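Local coordinates for mandelate racemase/muconate lactonizing protein (Thermobispora bispora, PDB 3VC5) that probably catalyses the magnesium-dependent dehydration of D-glucarate to 5-dehydro-4-deoxy-D-glucarate, as a member of the mandelate racemase/muconate lactonizing enzyme family, at residues Glu69-Leu74 with His338-Leu343; His115-Ser120 with Arg419-Glu424; Ile310-Trp315 with Leu347-His352. All coordinates share one frame; numbering follows the deposited sequence.

Contact 1 brings the N-terminal domain to the mouth of the enolase-type barrel; contact 2 joins a loop of that domain to the C-terminal stretch next to the same pocket, whereas contact 3 lies wholly within the barrel domain. Contacts 1 and 3 are mostly buried and both involve helix 344-355: a carboxylate meets its start in contact 1, and imidazole rings lie against its flank in contact 3. Contact 2 is only partly buried, and charge dominates it: a stacked arginine also holds an aspartate and a phosphate. His-338 of contact 1 bonds through ND1 to Asp-311 of contact 3, and Asp-73 of contact 1 accepts from the backbone N of Arg-421 in contact 2.

Contact 1: residues Glu69-Leu74 with His338-Leu343; sequences ETYGDL and HSNSHL
The side chain of Glu-69 lies across that of Leu-343 at about a right angle, its carboxylate pressed to the backbone and CB of the leucine. CG stands anti to the backbone N (chi1 176°) and the chain stays extended beyond it, which carries the acid out of strand 65-71 to the loop that leads into helix 344-355. There Glu-69 OE2 accepts from Leu-343 N at 2.7 Å, through the lone pair on the side of the other oxygen and with an N-H...O angle of 163°. The same oxygen comes within 3.5 Å of His-342 CA, while OE1 lies 3.5 Å from Leu-343 CB. OE1 also accepts from Ser-346 N in the first turn of the helix, so one carboxylate serves two backbone amides there; a salt bridge from OE2 to Arg-53 would further favour its negative charge. Of the His-342 side chain it is CB that comes near, 3.6 Å from Glu-69 OE2. Its ring leads away and is held at both nitrogens: ND1 donates to Leu-343 O at 2.9 Å, with the acceptor in the ring plane, and NE2 bonds to Thr-366 OG1. Farther along, the edge of the Tyr-71 ring near CE1 meets the amide of Asn-340, the two planes standing 76° apart. That amide lies about 3 Å from a bound phosphate; His-338, a predicted proton acceptor, stands at the start of the same loop. The contact joins the N-terminal domain to the active-site end of the barrel characteristic of the enolase superfamily. Strand 65-71 pairs antiparallel with strand 50-60, where Glu-69 touches Ile-55 and Tyr-71 touches Arg-53; on the barrel side, Tyr-71 rests on His-313 and Tyr-314 of helix 312-315, and Glu-69 on Ile-345 of helix 344-355.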
ATOM      1  N   GLU A  69      13.158  -3.382  16.817  1.00 21.35           N
ATOM      2  CA  GLU A  69      13.394  -2.420  17.897  1.00 20.61           C
ATOM      3  C   GLU A  69      12.129  -1.602  18.101  1.00 21.38           C
ATOM      4  O   GLU A  69      11.533  -1.128  17.136  1.00 21.85           O
ATOM      5  CB  GLU A  69      14.598  -1.535  17.579  1.00 22.05           C
ATOM      6  CG  GLU A  69      14.830  -0.437  18.626  1.00 20.96           C
ATOM      7  CD  GLU A  69      15.953   0.529  18.263  1.00 20.23           C
ATOM      8  OE1 GLU A  69      16.845   0.204  17.435  1.00 21.68           O
ATOM      9  OE2 GLU A  69      15.931   1.649  18.833  1.00 20.79           O
ATOM     10  N   THR A  70      11.721  -1.446  19.353  1.00 20.82           N
ATOM     11  CA  THR A  70      10.478  -0.743  19.646  1.00 19.78           C
ATOM     12  C   THR A  70      10.619  -0.025  20.997  1.00 20.59           C
ATOM     13  O   THR A  70      11.718   0.026  21.576  1.00 21.55           O
ATOM     14  CB  THR A  70       9.288  -1.703  19.599  1.00 23.07           C
ATOM     15  OG1 THR A  70       8.062  -0.971  19.752  1.00 22.28           O
ATOM     16  CG2 THR A  70       9.389  -2.797  20.676  1.00 22.10           C
ATOM     17  N   TYR A  71       9.528   0.545  21.498  1.00 20.85           N
ATOM     18  CA  TYR A  71       9.530   1.339  22.739  1.00 20.50           C
ATOM     19  C   TYR A  71       9.825   0.455  23.932  1.00 20.30           C
ATOM     20  O   TYR A  71       9.580  -0.770  23.876  1.00 21.15           O
ATOM     21  CB  TYR A  71       8.129   1.941  22.941  1.00 20.62           C
ATOM     22  CG  TYR A  71       7.698   2.679  21.720  1.00 21.02           C
ATOM     23  CD1 TYR A  71       8.307   3.879  21.339  1.00 22.67           C
ATOM     24  CD2 TYR A  71       6.669   2.182  20.920  1.00 21.81           C
ATOM     25  CE1 TYR A  71       7.927   4.543  20.171  1.00 22.09           C
ATOM     26  CE2 TYR A  71       6.259   2.862  19.771  1.00 21.37           C
ATOM     27  CZ  TYR A  71       6.878   4.049  19.416  1.00 21.99           C
ATOM     28  OH  TYR A  71       6.463   4.695  18.292  1.00 21.72           O
ATOM     29  N   GLY A  72      10.355   1.071  25.000  1.00 21.03           N
ATOM     30  CA  GLY A  72      10.682   0.345  26.236  1.00 22.37           C
ATOM     31  C   GLY A  72       9.726   0.551  27.402  1.00 21.96           C
ATOM     32  O   GLY A  72       9.913  -0.062  28.464  1.00 24.52           O
ATOM     33  N   ASP A  73       8.683   1.378  27.211  1.00 22.85           N
ATOM     34  CA  ASP A  73       7.700   1.638  28.277  1.00 22.93           C
ATOM     35  C   ASP A  73       7.134   0.305  28.784  1.00 24.68           C
ATOM     36  O   ASP A  73       6.835  -0.592  27.989  1.00 23.81           O
ATOM     37  CB  ASP A  73       6.538   2.501  27.783  1.00 22.49           C
ATOM     38  CG  ASP A  73       6.935   3.958  27.515  1.00 32.14           C
ATOM     39  OD1 ASP A  73       8.021   4.414  27.919  1.00 25.94           O
ATOM     40  OD2 ASP A  73       6.126   4.672  26.897  1.00 38.07           O
ATOM     41  N   LEU A  74       6.902   0.215  30.093  1.00 23.51           N
ATOM     42  CA  LEU A  74       6.596  -1.045  30.743  1.00 23.08           C
ATOM     43  C   LEU A  74       5.351  -1.712  30.138  1.00 23.32           C
ATOM     44  O   LEU A  74       5.372  -2.930  29.842  1.00 25.54           O
ATOM     45  CB  LEU A  74       6.393  -0.811  32.256  1.00 24.37           C
ATOM     46  CG  LEU A  74       6.178  -2.066  33.104  1.00 28.86           C
ATOM     47  CD1 LEU A  74       7.379  -3.004  32.999  1.00 32.09           C
ATOM     48  CD2 LEU A  74       5.875  -1.653  34.561  1.00 36.47           C
ATOM     49  N   HIS A 338       8.997  10.753  11.272  1.00 20.15           N
ATOM     50  CA  HIS A 338       9.147  11.093  12.678  1.00 18.47           C
ATOM     51  C   HIS A 338      10.121  10.110  13.341  1.00 20.05           C
ATOM     52  O   HIS A 338      10.164   8.900  12.998  1.00 21.46           O
ATOM     53  CB  HIS A 338       7.759  11.041  13.356  1.00 20.63           C
ATOM     54  CG  HIS A 338       7.806  10.985  14.859  1.00 19.53           C
ATOM     55  ND1 HIS A 338       7.841   9.792  15.573  1.00 20.44           N
ATOM     56  CD2 HIS A 338       7.818  11.982  15.783  1.00 20.49           C
ATOM     57  CE1 HIS A 338       7.867  10.065  16.874  1.00 19.03           C
ATOM     58  NE2 HIS A 338       7.868  11.391  17.025  1.00 19.14           N
ATOM     59  N   SER A 339      10.832  10.624  14.343  1.00 21.45           N
ATOM     60  CA  SER A 339      11.793   9.847  15.111  1.00 19.83           C
ATOM     61  C   SER A 339      11.450   9.909  16.621  1.00 20.21           C
ATOM     62  O   SER A 339      10.928  10.933  17.102  1.00 21.96           O
ATOM     63  CB  SER A 339      13.213  10.384  14.836  1.00 21.39           C
ATOM     64  OG  SER A 339      14.151   9.764  15.687  1.00 23.49           O
ATOM     65  N   ASN A 340      11.757   8.834  17.360  1.00 20.48           N
ATOM     66  CA  ASN A 340      11.936   8.901  18.819  1.00 20.80           C
ATOM     67  C   ASN A 340      13.364   8.398  19.116  1.00 19.35           C
ATOM     68  O   ASN A 340      13.970   7.694  18.266  1.00 21.70           O
ATOM     69  CB  ASN A 340      10.963   7.998  19.569  1.00 20.75           C
ATOM     70  CG  ASN A 340       9.578   8.585  19.698  1.00 22.53           C
ATOM     71  OD1 ASN A 340       8.634   8.040  19.134  1.00 23.15           O
ATOM     72  ND2 ASN A 340       9.435   9.672  20.453  1.00 24.44           N
ATOM     73  N   SER A 341      13.899   8.717  20.297  1.00 21.10           N
ATOM     74  CA  SER A 341      15.255   8.256  20.657  1.00 21.03           C
ATOM     75  C   SER A 341      15.385   6.792  20.297  1.00 20.35           C
ATOM     76  O   SER A 341      14.555   5.980  20.748  1.00 22.45           O
ATOM     77  CB  SER A 341      15.420   8.379  22.163  1.00 22.48           C
ATOM     78  OG  SER A 341      15.188   9.728  22.551  1.00 23.37           O
ATOM     79  N   HIS A 342      16.431   6.424  19.552  1.00 19.39           N
ATOM     80  CA  HIS A 342      16.456   5.067  18.991  1.00 18.64           C
ATOM     81  C   HIS A 342      17.877   4.623  18.672  1.00 18.49           C
ATOM     82  O   HIS A 342      18.831   5.423  18.684  1.00 24.48           O
ATOM     83  CB  HIS A 342      15.600   5.011  17.691  1.00 19.88           C
ATOM     84  CG  HIS A 342      16.187   5.782  16.543  1.00 19.58           C
ATOM     85  ND1 HIS A 342      17.225   5.279  15.781  1.00 22.67           N
ATOM     86  CD2 HIS A 342      15.963   7.045  16.083  1.00 19.09           C
ATOM     87  CE1 HIS A 342      17.571   6.172  14.862  1.00 25.21           C
ATOM     88  NE2 HIS A 342      16.825   7.255  15.026  1.00 22.14           N
ATOM     89  N   LEU A 343      18.020   3.330  18.402  1.00 18.51           N
ATOM     90  CA  LEU A 343      19.327   2.738  18.136  1.00 19.38           C
ATOM     91  C   LEU A 343      19.447   2.292  16.669  1.00 22.21           C
ATOM     92  O   LEU A 343      18.667   2.735  15.794  1.00 22.22           O
ATOM     93  CB  LEU A 343      19.553   1.580  19.122  1.00 19.79           C
ATOM     94  CG  LEU A 343      19.443   1.991  20.587  1.00 20.55           C
ATOM     95  CD1 LEU A 343      19.633   0.742  21.451  1.00 23.12           C
ATOM     96  CD2 LEU A 343      20.499   3.051  20.929  1.00 24.37           C
TER

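Contact 2: residues His115-Ser120 with Arg419-Glu424; sequences HGLTGS and RTRDDE. With PO4 (phosphate ion), chain B.
Arg-421 lays its guanidinium flat over one face of the His-115 ring, the centres 4.2 Å apart and the planes inclined by 21°. Its chain runs straight from CG to NE and crosses the imidazole at about a right angle, bringing CD to 3.7 Å from His-115 CD2. The ring is steadied by Leu-117 N, which donates to His-115 ND1 at 3.1 Å. At the guanidinium edge NH2 and NH1 both donate to phosphate O3, at 2.9 Å and 3.1 Å. Lys-211, a predicted proton acceptor, His-367, Asn-42 and His-47 also bond this ion, which probably comes from the crystallisation liquor and is consistent with an anion pocket in the active site, where loop 115-120 of the N-terminal domain and the chain's C-terminal part meet beside the barrel mouth. Leu-117 CD1 lies beside both Arg-421 NH2 and the phosphate, 3.8 Å from its O1. Asp-422 caps helix 423-430, its OD1 taking Gly-425 N. Asp-423 grips the arginine side-on. Arg-421 NE donates to Asp-423 OD1 at 2.8 Å, nearly straight (179°) though somewhat out of the carboxylate plane. Arg-421 NH2 makes a salt bridge to Asp-423 OD2 at 2.7 Å. Asn-42 ND2 also donates to OD2.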
ATOM      1  N   HIS A 115       3.169  11.242  27.561  1.00 43.38           N
ATOM      2  CA  HIS A 115       3.668  12.516  27.014  1.00 41.92           C
ATOM      3  C   HIS A 115       2.758  12.996  25.911  1.00 37.43           C
ATOM      4  O   HIS A 115       2.572  14.194  25.721  1.00 43.06           O
ATOM      5  CB  HIS A 115       5.124  12.371  26.486  1.00 42.22           C
ATOM      6  CG  HIS A 115       5.358  11.129  25.665  1.00 36.73           C
ATOM      7  ND1 HIS A 115       5.294  11.117  24.283  1.00 39.64           N
ATOM      8  CD2 HIS A 115       5.683   9.864  26.038  1.00 39.33           C
ATOM      9  CE1 HIS A 115       5.532   9.891  23.846  1.00 41.85           C
ATOM     10  NE2 HIS A 115       5.767   9.110  24.893  1.00 33.06           N
ATOM     11  N   GLY A 116       2.254  12.046  25.133  1.00 33.72           N
ATOM     12  CA  GLY A 116       1.312  12.383  24.043  1.00 35.18           C
ATOM     13  C   GLY A 116       1.947  12.919  22.776  1.00 37.49           C
ATOM     14  O   GLY A 116       1.217  13.443  21.856  1.00 36.44           O
ATOM     15  N   LEU A 117       3.282  12.770  22.658  1.00 28.18           N
ATOM     16  CA  LEU A 117       3.925  13.432  21.526  1.00 26.63           C
ATOM     17  C   LEU A 117       3.804  12.669  20.205  1.00 24.91           C
ATOM     18  O   LEU A 117       4.275  13.151  19.156  1.00 27.47           O
ATOM     19  CB  LEU A 117       5.382  13.806  21.825  1.00 27.87           C
ATOM     20  CG  LEU A 117       5.548  14.757  23.012  1.00 26.76           C
ATOM     21  CD1 LEU A 117       6.980  15.204  23.129  1.00 37.53           C
ATOM     22  CD2 LEU A 117       4.641  15.988  22.900  1.00 34.94           C
ATOM     23  N   THR A 118       3.203  11.474  20.241  1.00 24.33           N
ATOM     24  CA  THR A 118       2.819  10.821  18.997  1.00 22.60           C
ATOM     25  C   THR A 118       1.287  10.627  18.897  1.00 23.72           C
ATOM     26  O   THR A 118       0.802   9.637  18.320  1.00 23.92           O
ATOM     27  CB  THR A 118       3.539   9.466  18.764  1.00 23.49           C
ATOM     28  OG1 THR A 118       3.230   8.549  19.826  1.00 27.46           O
ATOM     29  CG2 THR A 118       5.070   9.660  18.686  1.00 28.29           C
ATOM     30  N   GLY A 119       0.542  11.573  19.457  1.00 22.69           N
ATOM     31  CA  GLY A 119      -0.916  11.569  19.325  1.00 23.90           C
ATOM     32  C   GLY A 119      -1.608  10.561  20.223  1.00 22.20           C
ATOM     33  O   GLY A 119      -0.988   9.942  21.105  1.00 25.84           O
ATOM     34  N   SER A 120      -2.907  10.399  19.995  1.00 25.71           N
ATOM     35  CA  SER A 120      -3.728   9.548  20.843  0.50 22.50           C
ATOM     36  C   SER A 120      -3.419   8.073  20.684  1.00 22.82           C
ATOM     37  O   SER A 120      -2.836   7.638  19.687  1.00 26.54           O
ATOM     38  CB  SER A 120      -5.218   9.755  20.552  0.50 26.79           C
ATOM     39  OG  SER A 120      -5.506  11.116  20.359  0.50 33.31           O
ATOM     40  N   ARG A 419      10.944   3.146  34.246  1.00 25.35           N
ATOM     41  CA  ARG A 419      10.215   2.055  33.603  1.00 26.46           C
ATOM     42  C   ARG A 419       9.235   2.533  32.543  1.00 23.94           C
ATOM     43  O   ARG A 419       8.851   1.755  31.669  1.00 25.01           O
ATOM     44  CB  ARG A 419       9.477   1.205  34.634  1.00 26.15           C
ATOM     45  CG  ARG A 419      10.426   0.384  35.509  1.00 28.13           C
ATOM     46  CD  ARG A 419      11.060  -0.710  34.686  1.00 29.82           C
ATOM     47  NE  ARG A 419      12.056  -1.537  35.388  1.00 29.23           N
ATOM     48  CZ  ARG A 419      13.372  -1.326  35.337  1.00 28.95           C
ATOM     49  NH1 ARG A 419      13.860  -0.285  34.671  1.00 30.21           N
ATOM     50  NH2 ARG A 419      14.204  -2.157  35.954  1.00 29.31           N
ATOM     51  N   THR A 420       8.853   3.807  32.610  1.00 25.48           N
ATOM     52  CA  THR A 420       7.934   4.405  31.616  1.00 24.74           C
ATOM     53  C   THR A 420       8.351   5.857  31.404  1.00 23.75           C
ATOM     54  O   THR A 420       8.546   6.599  32.372  1.00 27.33           O
ATOM     55  CB  THR A 420       6.444   4.367  32.072  1.00 25.64           C
ATOM     56  OG1 THR A 420       6.031   3.007  32.196  1.00 27.63           O
ATOM     57  CG2 THR A 420       5.547   5.057  31.067  1.00 26.84           C
ATOM     58  N   ARG A 421       8.478   6.251  30.134  1.00 24.53           N
ATOM     59  CA  ARG A 421       8.866   7.607  29.790  1.00 25.07           C
ATOM     60  C   ARG A 421       7.893   8.602  30.404  1.00 26.22           C
ATOM     61  O   ARG A 421       6.659   8.462  30.253  1.00 27.32           O
ATOM     62  CB  ARG A 421       8.917   7.771  28.265  1.00 23.79           C
ATOM     63  CG  ARG A 421       9.188   9.206  27.860  1.00 23.25           C
ATOM     64  CD  ARG A 421       9.313   9.362  26.363  1.00 24.66           C
ATOM     65  NE  ARG A 421       9.511  10.760  26.014  1.00 23.53           N
ATOM     66  CZ  ARG A 421       9.555  11.250  24.773  1.00 23.13           C
ATOM     67  NH1 ARG A 421       9.402  10.453  23.727  1.00 24.66           N
ATOM     68  NH2 ARG A 421       9.743  12.556  24.581  1.00 26.11           N
ATOM     69  N   ASP A 422       8.430   9.629  31.066  1.00 26.61           N
ATOM     70  CA  ASP A 422       7.587  10.637  31.696  1.00 27.23           C
ATOM     71  C   ASP A 422       8.273  12.017  31.708  1.00 27.45           C
ATOM     72  O   ASP A 422       8.720  12.494  32.763  1.00 28.24           O
ATOM     73  CB  ASP A 422       7.184  10.173  33.105  1.00 29.71           C
ATOM     74  CG  ASP A 422       6.188  11.129  33.796  1.00 34.04           C
ATOM     75  OD1 ASP A 422       5.569  12.000  33.119  1.00 34.18           O
ATOM     76  OD2 ASP A 422       6.027  10.993  35.034  1.00 37.71           O
ATOM     77  N   ASP A 423       8.327  12.666  30.537  1.00 24.83           N
ATOM     78  CA  ASP A 423       8.951  13.997  30.416  1.00 23.00           C
ATOM     79  C   ASP A 423       8.313  15.003  31.368  1.00 25.98           C
ATOM     80  O   ASP A 423       8.995  15.868  31.906  1.00 28.17           O
ATOM     81  CB  ASP A 423       8.799  14.586  29.006  1.00 26.67           C
ATOM     82  CG  ASP A 423       9.393  13.709  27.912  1.00 28.62           C
ATOM     83  OD1 ASP A 423       9.837  12.580  28.179  1.00 26.57           O
ATOM     84  OD2 ASP A 423       9.373  14.141  26.742  1.00 37.73           O
ATOM     85  N   GLU A 424       6.986  14.928  31.535  1.00 25.43           N
ATOM     86  CA  GLU A 424       6.294  15.924  32.352  1.00 27.13           C
ATOM     87  C   GLU A 424       6.581  15.763  33.847  1.00 25.64           C
ATOM     88  O   GLU A 424       6.829  16.753  34.557  1.00 30.35           O
ATOM     89  CB  GLU A 424       4.785  15.883  32.076  1.00 30.24           C
ATOM     90  CG  GLU A 424       3.984  16.970  32.763  1.00 31.58           C
ATOM     91  CD  GLU A 424       2.503  16.796  32.506  1.00 39.30           C
ATOM     92  OE1 GLU A 424       1.986  15.670  32.677  1.00 44.92           O
ATOM     93  OE2 GLU A 424       1.853  17.766  32.094  1.00 35.35           O
TER
HETATM   94  P   PO4 B 501      10.642  13.852  21.360  1.00 24.80           P
HETATM   95  O1  PO4 B 501      10.738  14.907  22.392  1.00 26.27           O
HETATM   96  O2  PO4 B 501      12.021  13.230  21.299  1.00 27.55           O
HETATM   97  O3  PO4 B 501       9.659  12.822  21.731  1.00 29.31           O
HETATM   98  O4  PO4 B 501      10.269  14.473  20.112  1.00 29.00           O

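Contact 3: residues Ile310-Trp315 with Leu347-His352; sequences IDHHYW and LAAMTH
At the C-terminal end of barrel strand 307-310, in the beta/alpha barrel of the enolase superfamily, a short, weakly bonded helical turn at about 312-315 sets His-312 against Ala-349 and Met-350 of helix 344-355. That helix follows the neighbouring parallel strand, 334-337, so the contact ties two successive beta-alpha units together close to the predicted active site, with the His-313 side chain about 7 Å from that of His-338. No hydrogen bond spans it; ring atoms meet aliphatic carbons. His-312 does most of the work: its CG sits between the backbone N and the carbonyl carbon (chi1 77°), and this points the far end of the ring at the helix. His-312 CE1 comes to 3.7 Å from Ala-349 CB. Met-350 CG approaches CE1 at the ring edge, close to the plane of the His-312 ring, at 3.9 Å, with the methionine chain running about perpendicular to the histidine. Val-136 of helix 123-146 borders the pair, touching His-312 and Ala-349. His-313 joins more loosely, CE1 being 4.4 Å from Met-350 CG. Its ring is fixed by bonds at both nitrogens, to Asp-311 through ND1 and to Ser-346 OG through NE2. Asp-311 stands at the N-cap of the short helix, and its OD1 takes two donors: His-313 N in the capping bond at 2.7 Å and His-313 ND1 at 2.8 Å, on the anti and syn sides respectively, both somewhat out of the carboxylate plane. Its OD2 bonds to His-338, the predicted proton acceptor, so Asp-311 positions His-313 and a probable catalytic histidine at once. The two imidazoles of the contact also overlap near their rims, with His-312 NE2 lying 3.4 Å above the plane of the His-313 ring.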
ATOM      1  N   ILE A 310       5.549   9.911   8.645  1.00 20.76           N
ATOM      2  CA  ILE A 310       5.278   8.492   8.858  1.00 20.22           C
ATOM      3  C   ILE A 310       6.261   7.988   9.938  1.00 20.85           C
ATOM      4  O   ILE A 310       7.301   8.618  10.222  1.00 22.43           O
ATOM      5  CB  ILE A 310       5.483   7.734   7.527  1.00 18.50           C
ATOM      6  CG1 ILE A 310       4.796   6.370   7.533  1.00 22.45           C
ATOM      7  CG2 ILE A 310       6.970   7.531   7.224  1.00 21.78           C
ATOM      8  CD1 ILE A 310       3.269   6.496   7.601  1.00 24.46           C
ATOM      9  N   ASP A 311       5.946   6.847  10.535  1.00 19.26           N
ATOM     10  CA  ASP A 311       6.817   6.280  11.562  1.00 19.35           C
ATOM     11  C   ASP A 311       6.439   4.821  11.699  1.00 19.59           C
ATOM     12  O   ASP A 311       5.328   4.513  12.169  1.00 19.58           O
ATOM     13  CB  ASP A 311       6.689   7.036  12.900  1.00 21.21           C
ATOM     14  CG  ASP A 311       7.621   6.490  13.971  1.00 19.71           C
ATOM     15  OD1 ASP A 311       7.956   5.265  13.902  1.00 20.38           O
ATOM     16  OD2 ASP A 311       7.943   7.235  14.933  1.00 20.50           O
ATOM     17  N   HIS A 312       7.298   3.934  11.211  1.00 18.63           N
ATOM     18  CA  HIS A 312       6.944   2.503  11.186  1.00 18.84           C
ATOM     19  C   HIS A 312       6.727   1.950  12.573  1.00 19.03           C
ATOM     20  O   HIS A 312       6.101   0.876  12.719  1.00 20.22           O
ATOM     21  CB  HIS A 312       7.985   1.678  10.429  1.00 20.67           C
ATOM     22  CG  HIS A 312       9.249   1.406  11.197  1.00 19.82           C
ATOM     23  ND1 HIS A 312      10.367   2.203  11.085  1.00 22.48           N
ATOM     24  CD2 HIS A 312       9.576   0.411  12.070  1.00 19.09           C
ATOM     25  CE1 HIS A 312      11.330   1.722  11.855  1.00 21.74           C
ATOM     26  NE2 HIS A 312      10.896   0.604  12.426  1.00 20.49           N
ATOM     27  N   HIS A 313       7.251   2.637  13.604  1.00 20.15           N
ATOM     28  CA  HIS A 313       7.124   2.102  14.968  1.00 18.68           C
ATOM     29  C   HIS A 313       5.701   2.187  15.491  1.00 20.38           C
ATOM     30  O   HIS A 313       5.355   1.488  16.444  1.00 20.88           O
ATOM     31  CB  HIS A 313       8.058   2.831  15.950  1.00 17.77           C
ATOM     32  CG  HIS A 313       9.508   2.762  15.570  1.00 18.47           C
ATOM     33  ND1 HIS A 313      10.097   3.721  14.786  1.00 20.77           N
ATOM     34  CD2 HIS A 313      10.491   1.890  15.916  1.00 20.56           C
ATOM     35  CE1 HIS A 313      11.393   3.425  14.635  1.00 19.27           C
ATOM     36  NE2 HIS A 313      11.643   2.302  15.294  1.00 21.35           N
ATOM     37  N   TYR A 314       4.875   3.057  14.908  1.00 19.30           N
ATOM     38  CA  TYR A 314       3.459   3.057  15.347  1.00 17.15           C
ATOM     39  C   TYR A 314       2.473   2.987  14.187  1.00 17.55           C
ATOM     40  O   TYR A 314       1.266   2.891  14.443  1.00 20.34           O
ATOM     41  CB  TYR A 314       3.132   4.226  16.325  1.00 18.41           C
ATOM     42  CG  TYR A 314       3.345   5.627  15.769  1.00 19.88           C
ATOM     43  CD1 TYR A 314       2.384   6.234  14.970  1.00 18.06           C
ATOM     44  CD2 TYR A 314       4.512   6.349  16.050  1.00 20.49           C
ATOM     45  CE1 TYR A 314       2.547   7.538  14.502  1.00 20.23           C
ATOM     46  CE2 TYR A 314       4.681   7.642  15.594  1.00 18.95           C
ATOM     47  CZ  TYR A 314       3.726   8.212  14.775  1.00 20.73           C
ATOM     48  OH  TYR A 314       3.927   9.500  14.316  1.00 21.13           O
ATOM     49  N   TRP A 315       2.961   2.991  12.932  1.00 19.70           N
ATOM     50  CA  TRP A 315       2.067   2.746  11.776  1.00 19.75           C
ATOM     51  C   TRP A 315       2.051   1.256  11.389  1.00 20.37           C
ATOM     52  O   TRP A 315       1.388   0.870  10.445  1.00 22.98           O
ATOM     53  CB  TRP A 315       2.413   3.624  10.566  1.00 21.57           C
ATOM     54  CG  TRP A 315       1.961   5.049  10.707  1.00 18.98           C
ATOM     55  CD1 TRP A 315       2.644   6.076  11.311  1.00 20.42           C
ATOM     56  CD2 TRP A 315       0.737   5.612  10.216  1.00 19.29           C
ATOM     57  NE1 TRP A 315       1.943   7.252  11.194  1.00 20.64           N
ATOM     58  CE2 TRP A 315       0.750   7.003  10.546  1.00 18.58           C
ATOM     59  CE3 TRP A 315      -0.367   5.084   9.529  1.00 21.36           C
ATOM     60  CZ2 TRP A 315      -0.294   7.869  10.205  1.00 22.80           C
ATOM     61  CZ3 TRP A 315      -1.439   5.958   9.187  1.00 21.06           C
ATOM     62  CH2 TRP A 315      -1.373   7.346   9.521  1.00 20.18           C
ATOM     63  N   LEU A 347      17.386   2.561  13.099  1.00 20.71           N
ATOM     64  CA  LEU A 347      17.987   3.390  12.022  1.00 22.00           C
ATOM     65  C   LEU A 347      18.082   2.602  10.716  1.00 17.83           C
ATOM     66  O   LEU A 347      17.761   3.143   9.634  1.00 21.23           O
ATOM     67  CB  LEU A 347      19.386   3.908  12.385  1.00 21.31           C
ATOM     68  CG  LEU A 347      19.987   4.912  11.377  1.00 21.15           C
ATOM     69  CD1 LEU A 347      19.137   6.148  11.178  1.00 23.58           C
ATOM     70  CD2 LEU A 347      21.386   5.316  11.829  1.00 21.86           C
ATOM     71  N   ALA A 348      18.444   1.315  10.794  1.00 21.28           N
ATOM     72  CA  ALA A 348      18.540   0.486   9.571  1.00 21.99           C
ATOM     73  C   ALA A 348      17.129   0.375   8.960  1.00 21.60           C
ATOM     74  O   ALA A 348      16.946   0.546   7.754  1.00 22.12           O
ATOM     75  CB  ALA A 348      19.072  -0.884   9.885  1.00 22.81           C
ATOM     76  N   ALA A 349      16.134   0.103   9.816  1.00 20.41           N
ATOM     77  CA  ALA A 349      14.761  -0.070   9.321  1.00 20.86           C
ATOM     78  C   ALA A 349      14.228   1.223   8.675  1.00 19.99           C
ATOM     79  O   ALA A 349      13.638   1.183   7.592  1.00 22.38           O
ATOM     80  CB  ALA A 349      13.863  -0.538  10.422  1.00 20.49           C
ATOM     81  N   MET A 350      14.452   2.354   9.345  1.00 20.26           N
ATOM     82  CA  MET A 350      14.089   3.661   8.812  1.00 20.83           C
ATOM     83  C   MET A 350      14.685   3.892   7.450  1.00 20.78           C
ATOM     84  O   MET A 350      14.036   4.425   6.535  1.00 22.55           O
ATOM     85  CB  MET A 350      14.489   4.793   9.779  1.00 21.35           C
ATOM     86  CG  MET A 350      13.731   4.737  11.114  1.00 21.95           C
ATOM     87  SD  MET A 350      14.631   5.581  12.458  1.00 22.93           S
ATOM     88  CE  MET A 350      14.309   7.283  12.079  1.00 22.94           C
ATOM     89  N   THR A 351      15.949   3.515   7.325  1.00 21.29           N
ATOM     90  CA  THR A 351      16.709   3.785   6.119  1.00 21.40           C
ATOM     91  C   THR A 351      16.258   2.908   4.942  1.00 20.38           C
ATOM     92  O   THR A 351      16.086   3.406   3.834  1.00 24.00           O
ATOM     93  CB  THR A 351      18.217   3.639   6.413  1.00 21.31           C
ATOM     94  OG1 THR A 351      18.574   4.605   7.419  1.00 22.27           O
ATOM     95  CG2 THR A 351      19.066   3.852   5.146  1.00 24.46           C
ATOM     96  N   HIS A 352      16.044   1.614   5.178  1.00 23.21           N
ATOM     97  CA  HIS A 352      15.533   0.762   4.108  1.00 21.53           C
ATOM     98  C   HIS A 352      14.148   1.221   3.674  1.00 21.68           C
ATOM     99  O   HIS A 352      13.848   1.240   2.468  1.00 24.08           O
ATOM    100  CB  HIS A 352      15.475  -0.732   4.543  1.00 22.08           C
ATOM    101  CG  HIS A 352      16.813  -1.389   4.572  1.00 24.27           C
ATOM    102  ND1 HIS A 352      17.355  -2.007   3.463  1.00 23.09           N
ATOM    103  CD2 HIS A 352      17.706  -1.562   5.582  1.00 24.15           C
ATOM    104  CE1 HIS A 352      18.543  -2.504   3.783  1.00 23.16           C
ATOM    105  NE2 HIS A 352      18.779  -2.248   5.058  1.00 24.03           N
TER